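Local coordinates for mitochondrial enolase superfamily member 1 (Homo sapiens, PDB 4A35), which catalyses the magnesium-dependent dehydration of L-fuconate to 2-keto-3-deoxy-L-fuconate, a step in the breakdown of L-fucose, at residues Asp34-Val40 with Cys53-Leu59; Arg13-Phe17 with Gly60-Glu64. All coordinates share one frame; numbering follows the deposited sequence.

Contact 1: Asp34-Val40 with Cys53-Leu59; sequences DYSAAYV and CGITFTL. With EDO (1,2-ethanediol), chain F.
Tyr35 and Phe57 meet as a T-shaped pair at one end of the hairpin formed by strands 36-44 and 52-58: the edge of Phe57 points at a face of Tyr35, with the ring centroids 5.3 Å apart and the planes at 84°. Phe57 can be followed outward. Its CB lies near Ser36 O; CG stands anti to the backbone N (chi1 170°), which swings the ring back over the partner strand, where CD1 comes to 3.3 Å from Ser36 O. CE1 then reaches CB and CG of Tyr35, and CZ ends 3.8 Å from Tyr35 CD1, off-centre above that ring. Leu59 CD2 adds a looser contact to the same tyrosine.

On this face of the sheet, at the far end, Tyr39 also leans across. Its CD1 takes Ile55 CG2 at the ring edge, 3.6 Å away, while its OH lies 3.3 Å from Cys53 SG and accepts a hydrogen bond from Met419 N. The strands run antiparallel, and the bonds are shorter at the two outer pairs of this stretch: Ser36 and Thr58 exchange N-H to O bonds, as do Val40 and Gly54, with Val40 N to Gly54 O only 2.7 Å and nearly straight at 173°. Between them Thr56 N to Ala38 O is weak. Just outside the two strands, Asp34 N bonds Leu59 O, and Asp34 OD2 takes the hydroxyl O1 of an ethanediol at 2.6 Å.

Tyr35 probably helps bind substrate, and it also packs on Trp197 and Val360. Strand 36-44 is the middle strand of the three-stranded sheet, flanked by strand 7-16; helices 63-73 and 110-131 cover the face carrying Ala38, Val40 and Thr56, and Trp104 of the second subunit meets the Phe57 ring.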
loop_
_atom_site.group_PDB
_atom_site.type_symbol
_atom_site.label_atom_id
_atom_site.label_comp_id
_atom_site.label_asym_id
_atom_site.label_seq_id
_atom_site.Cartn_x
_atom_site.Cartn_y
_atom_site.Cartn_z
ATOM N N ASP A 34 -1.613 -14.414 -15.096
ATOM C CA ASP A 34 -0.426 -14.997 -15.695
ATOM C C ASP A 34 0.608 -14.974 -14.567
ATOM O O ASP A 34 1.234 -13.932 -14.302
ATOM C CB ASP A 34 0.030 -14.185 -16.930
ATOM C CG ASP A 34 -0.896 -14.360 -18.118
ATOM O OD1 ASP A 34 -1.289 -15.496 -18.385
ATOM O OD2 ASP A 34 -1.211 -13.333 -18.795
ATOM N N TYR A 35 0.747 -16.090 -13.865
ATOM C CA TYR A 35 1.683 -16.193 -12.745
ATOM C C TYR A 35 3.068 -15.757 -13.198
ATOM O O TYR A 35 3.660 -16.324 -14.131
ATOM C CB TYR A 35 1.712 -17.641 -12.240
ATOM C CG TYR A 35 0.501 -18.073 -11.443
ATOM C CD1 TYR A 35 -0.604 -17.228 -11.284
ATOM C CD2 TYR A 35 0.451 -19.330 -10.848
ATOM C CE1 TYR A 35 -1.728 -17.631 -10.540
ATOM C CE2 TYR A 35 -0.649 -19.726 -10.075
ATOM C CZ TYR A 35 -1.714 -18.853 -9.889
ATOM O OH TYR A 35 -2.805 -19.249 -9.147
ATOM N N SER A 36 3.604 -14.773 -12.505
ATOM C CA SER A 36 4.863 -14.143 -12.883
ATOM C C SER A 36 5.730 -13.798 -11.685
ATOM O O SER A 36 5.262 -13.812 -10.530
ATOM C CB SER A 36 4.558 -12.852 -13.657
ATOM O OG SER A 36 3.813 -13.160 -14.819
ATOM N N ALA A 37 6.985 -13.392 -11.979
ATOM C CA ALA A 37 7.877 -12.970 -10.916
ATOM C C ALA A 37 8.919 -11.993 -11.406
ATOM O O ALA A 37 9.358 -12.048 -12.575
ATOM C CB ALA A 37 8.604 -14.209 -10.325
ATOM N N ALA A 38 9.322 -11.090 -10.509
ATOM C CA ALA A 38 10.541 -10.284 -10.721
ATOM C C ALA A 38 11.664 -11.168 -10.129
ATOM O O ALA A 38 11.625 -11.494 -8.927
ATOM C CB ALA A 38 10.427 -8.936 -10.003
ATOM N N TYR A 39 12.552 -11.675 -10.977
ATOM C CA TYR A 39 13.603 -12.620 -10.536
ATOM C C TYR A 39 14.900 -11.888 -10.397
ATOM O O TYR A 39 15.414 -11.336 -11.390
ATOM C CB TYR A 39 13.739 -13.764 -11.544
ATOM C CG TYR A 39 14.763 -14.804 -11.135
ATOM C CD1 TYR A 39 14.618 -15.523 -9.941
ATOM C CD2 TYR A 39 15.835 -15.117 -11.963
ATOM C CE1 TYR A 39 15.526 -16.512 -9.578
ATOM C CE2 TYR A 39 16.776 -16.088 -11.594
ATOM C CZ TYR A 39 16.591 -16.811 -10.414
ATOM O OH TYR A 39 17.480 -17.791 -10.038
ATOM N N VAL A 40 15.434 -11.892 -9.157
ATOM C CA VAL A 40 16.650 -11.193 -8.791
ATOM C C VAL A 40 17.808 -12.163 -8.595
ATOM O O VAL A 40 17.658 -13.157 -7.872
ATOM C CB VAL A 40 16.404 -10.369 -7.485
ATOM C CG1 VAL A 40 17.693 -9.657 -7.033
ATOM C CG2 VAL A 40 15.249 -9.373 -7.663
ATOM N N CYS A 53 19.599 -15.735 -5.097
ATOM C CA CYS A 53 18.440 -15.614 -5.969
ATOM C C CYS A 53 17.219 -15.154 -5.165
ATOM O O CYS A 53 16.996 -15.604 -4.045
ATOM C CB CYS A 53 18.178 -16.928 -6.690
ATOM S SG CYS A 53 19.640 -17.598 -7.537
ATOM N N GLY A 54 16.416 -14.304 -5.762
ATOM C CA GLY A 54 15.248 -13.789 -5.067
ATOM C C GLY A 54 14.110 -13.617 -6.033
ATOM O O GLY A 54 14.320 -13.406 -7.236
ATOM N N ILE A 55 12.901 -13.712 -5.497
ATOM C CA ILE A 55 11.673 -13.507 -6.249
ATOM C C ILE A 55 10.661 -12.705 -5.440
ATOM O O ILE A 55 10.712 -12.616 -4.203
ATOM C CB ILE A 55 11.001 -14.880 -6.663
ATOM C CG1 ILE A 55 10.609 -15.726 -5.398
ATOM C CG2 ILE A 55 11.805 -15.676 -7.720
ATOM C CD1 ILE A 55 9.578 -16.885 -5.633
ATOM N N THR A 56 9.720 -12.135 -6.183
ATOM C CA THR A 56 8.455 -11.607 -5.713
ATOM C C THR A 56 7.443 -12.022 -6.758
ATOM O O THR A 56 7.769 -12.040 -7.935
ATOM C CB THR A 56 8.414 -10.146 -5.306
ATOM O OG1 THR A 56 7.183 -9.990 -4.555
ATOM C CG2 THR A 56 8.424 -9.181 -6.508
ATOM N N PHE A 57 6.241 -12.353 -6.333
ATOM C CA PHE A 57 5.204 -12.892 -7.224
ATOM C C PHE A 57 4.179 -11.839 -7.668
ATOM O O PHE A 57 3.714 -11.008 -6.862
ATOM C CB PHE A 57 4.489 -13.999 -6.464
ATOM C CG PHE A 57 3.231 -14.549 -7.090
ATOM C CD1 PHE A 57 3.272 -15.190 -8.336
ATOM C CD2 PHE A 57 1.998 -14.409 -6.450
ATOM C CE1 PHE A 57 2.108 -15.730 -8.904
ATOM C CE2 PHE A 57 0.825 -14.927 -7.031
ATOM C CZ PHE A 57 0.886 -15.567 -8.267
ATOM N N THR A 58 3.813 -11.907 -8.941
ATOM C CA THR A 58 2.802 -11.021 -9.531
ATOM C C THR A 58 1.859 -11.856 -10.420
ATOM O O THR A 58 2.134 -13.022 -10.694
ATOM C CB THR A 58 3.377 -9.830 -10.342
ATOM O OG1 THR A 58 3.804 -10.358 -11.612
ATOM C CG2 THR A 58 4.507 -9.036 -9.602
ATOM N N LEU A 59 0.832 -11.179 -10.967
ATOM C CA LEU A 59 -0.128 -11.815 -11.857
ATOM C C LEU A 59 0.092 -11.460 -13.347
ATOM O O LEU A 59 -0.777 -11.730 -14.171
ATOM C CB LEU A 59 -1.549 -11.452 -11.445
ATOM C CG LEU A 59 -1.957 -11.861 -10.023
ATOM C CD1 LEU A 59 -3.469 -11.628 -9.816
ATOM C CD2 LEU A 59 -1.522 -13.298 -9.714
HETATM C C1 EDO F . -1.321 -14.562 -22.024
HETATM O O1 EDO F . -1.607 -13.369 -21.329
HETATM C C2 EDO F . -1.704 -14.309 -23.487
HETATM O O2 EDO F . -0.923 -13.199 -23.944
#

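Contact 2: Arg13-Phe17 with Gly60-Glu64; sequences RDVRF and GKGTE. With EDO (1,2-ethanediol), chain D.
Arg16 and Asp14 of strand 7-16 face a type II beta turn, Gly60 to Thr63, that leads into helix 63-73, with the CA atoms of Asp14 and Thr63 6.1 Å apart. Gly60 and Gly62 take positive phi, backbone angles that favour glycine; Gly62 is the N-cap. Thr63 N and OG1 both bond to Gly60 O, and Thr63 OG1 also meets Thr58 OG1.

The same Gly60 O sits over the centre of the Arg16 guanidinium, 3.2 Å above its plane. An extended chain from CG to NE carries that group to the turn, where its edge is gripped side-on by Asp14: Arg16 NE to Asp14 OD1 is 2.7 Å and almost straight at 175°, and Arg16 NH2 reaches Asp14 OD2 at 2.8 Å on the syn lone pair. Arg16 NH2 also forms a weak bond, part of a salt bridge, to Glu64 OE1 at 3.0 Å, while NH1 donates to an ethanediol hydroxyl. Thr63 CG2 packs 3.1 Å from Asp14 OD1. With both carboxylates at its edge, the Arg16 guanidinium has its rotation fixed and probably offsets the nearness of the two acids.

Tyr429 makes a cation-pi contact with Arg16. Asp14, Arg16 and Glu64 form a salt-bridge network that ties the outer strand of the N-terminal sheet to the start of its first helix, within the capping domain characteristic of the enolase superfamily.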
loop_
_atom_site.group_PDB
_atom_site.type_symbol
_atom_site.label_atom_id
_atom_site.label_comp_id
_atom_site.label_asym_id
_atom_site.label_seq_id
_atom_site.Cartn_x
_atom_site.Cartn_y
_atom_site.Cartn_z
ATOM N N ARG A 13 15.014 -9.581 -13.671
ATOM C CA ARG A 13 14.338 -9.902 -14.911
ATOM C C ARG A 13 12.858 -10.147 -14.681
ATOM O O ARG A 13 12.447 -10.668 -13.651
ATOM C CB ARG A 13 15.020 -11.124 -15.571
ATOM C CG ARG A 13 16.465 -10.805 -16.119
ATOM C CD ARG A 13 17.153 -12.086 -16.551
ATOM N NE ARG A 13 17.566 -12.844 -15.351
ATOM C CZ ARG A 13 18.218 -13.997 -15.357
ATOM N NH1 ARG A 13 18.487 -14.616 -16.517
ATOM N NH2 ARG A 13 18.568 -14.572 -14.204
ATOM N N ASP A 14 12.066 -9.777 -15.677
ATOM C CA ASP A 14 10.609 -9.905 -15.728
ATOM C C ASP A 14 10.313 -11.292 -16.310
ATOM O O ASP A 14 10.577 -11.510 -17.492
ATOM C CB ASP A 14 10.073 -8.761 -16.637
ATOM C CG ASP A 14 8.575 -8.624 -16.698
ATOM O OD1 ASP A 14 7.864 -9.622 -16.368
ATOM O OD2 ASP A 14 8.095 -7.538 -17.141
ATOM N N VAL A 15 9.844 -12.261 -15.469
ATOM C CA VAL A 15 9.587 -13.647 -15.898
ATOM C C VAL A 15 8.087 -13.907 -15.819
ATOM O O VAL A 15 7.501 -13.668 -14.773
ATOM C CB VAL A 15 10.400 -14.675 -15.050
ATOM C CG1 VAL A 15 10.284 -16.085 -15.615
ATOM C CG2 VAL A 15 11.868 -14.260 -14.956
ATOM N N ARG A 16 7.457 -14.356 -16.912
ATOM C CA ARG A 16 6.014 -14.526 -16.896
ATOM C C ARG A 16 5.607 -15.835 -17.472
ATOM O O ARG A 16 6.123 -16.257 -18.498
ATOM C CB ARG A 16 5.308 -13.372 -17.690
ATOM C CG ARG A 16 5.645 -11.961 -17.155
ATOM C CD ARG A 16 4.852 -10.886 -17.893
ATOM N NE ARG A 16 5.389 -9.568 -17.539
ATOM C CZ ARG A 16 4.769 -8.413 -17.751
ATOM N NH1 ARG A 16 3.556 -8.392 -18.298
ATOM N NH2 ARG A 16 5.342 -7.279 -17.398
ATOM N N PHE A 17 4.700 -16.517 -16.752
ATOM C CA PHE A 17 4.163 -17.787 -17.202
ATOM C C PHE A 17 2.733 -17.539 -17.697
ATOM O O PHE A 17 1.912 -16.936 -16.992
ATOM C CB PHE A 17 4.270 -18.887 -16.108
ATOM C CG PHE A 17 5.710 -19.118 -15.676
ATOM C CD1 PHE A 17 6.521 -20.032 -16.351
ATOM C CD2 PHE A 17 6.272 -18.377 -14.629
ATOM C CE1 PHE A 17 7.872 -20.202 -15.999
ATOM C CE2 PHE A 17 7.626 -18.545 -14.273
ATOM C CZ PHE A 17 8.416 -19.453 -14.963
ATOM N N GLY A 60 1.257 -10.941 -13.694
ATOM C CA GLY A 60 1.576 -10.656 -15.079
ATOM C C GLY A 60 1.810 -9.186 -15.309
ATOM O O GLY A 60 2.918 -8.692 -15.060
ATOM N N LYS A 61 0.762 -8.457 -15.757
ATOM C CA LYS A 61 0.919 -7.032 -15.941
ATOM C C LYS A 61 1.335 -6.404 -14.598
ATOM O O LYS A 61 0.821 -6.773 -13.559
ATOM C CB LYS A 61 -0.391 -6.384 -16.446
ATOM C CG LYS A 61 -0.762 -6.816 -17.877
ATOM C CD LYS A 61 -2.125 -6.256 -18.164
ATOM C CE LYS A 61 -2.772 -6.720 -19.430
ATOM N NZ LYS A 61 -3.807 -7.740 -19.130
ATOM N N GLY A 62 2.297 -5.511 -14.655
ATOM C CA GLY A 62 2.815 -4.820 -13.471
ATOM C C GLY A 62 4.130 -5.368 -13.009
ATOM O O GLY A 62 4.818 -4.720 -12.221
ATOM N N THR A 63 4.556 -6.539 -13.558
ATOM C CA THR A 63 5.853 -7.110 -13.180
ATOM C C THR A 63 6.976 -6.130 -13.571
ATOM O O THR A 63 7.927 -5.989 -12.808
ATOM C CB THR A 63 6.103 -8.505 -13.843
ATOM O OG1 THR A 63 5.012 -9.408 -13.516
ATOM C CG2 THR A 63 7.405 -9.131 -13.320
ATOM N N GLU A 64 6.838 -5.455 -14.743
ATOM C CA GLU A 64 7.834 -4.475 -15.207
ATOM C C GLU A 64 7.948 -3.282 -14.188
ATOM O O GLU A 64 9.021 -2.688 -14.055
ATOM C CB GLU A 64 7.512 -4.003 -16.637
ATOM C CG GLU A 64 6.379 -2.974 -16.762
ATOM C CD GLU A 64 4.950 -3.469 -16.653
ATOM O OE1 GLU A 64 4.729 -4.624 -16.220
ATOM O OE2 GLU A 64 4.031 -2.633 -16.859
HETATM C C1 EDO D . 2.015 -10.848 -20.637
HETATM O O1 EDO D . 1.869 -10.547 -19.245
HETATM C C2 EDO D . 1.610 -9.636 -21.539
HETATM O O2 EDO D . 0.569 -8.856 -20.946
#

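Contact 1 nests within the chain loop that contact 2 closes, their centres about 7 Å apart. Strands 7-16 and 36-44 are sheet neighbours, so Tyr35 O meets Phe17 N at 2.8 Å, while Ser36 OG packs 3.2 Å from Arg16 CG. Strand 52-58 runs almost directly into the turn of contact 2, and Thr58 OG1 probably bonds Thr63 OG1, though their modelled separation is unusually short and its exact length doubtful. Contact 1 stands nearer the catalytic site: the Tyr35 side chain is about 9 Å from a magnesium ion, and that of Phe57 about 5 Å from that of His356, a predicted active-site residue. Both contacts touch Gln101 of the second subunit, which accepts a bond from Lys61 N and makes a weak one with Asp34.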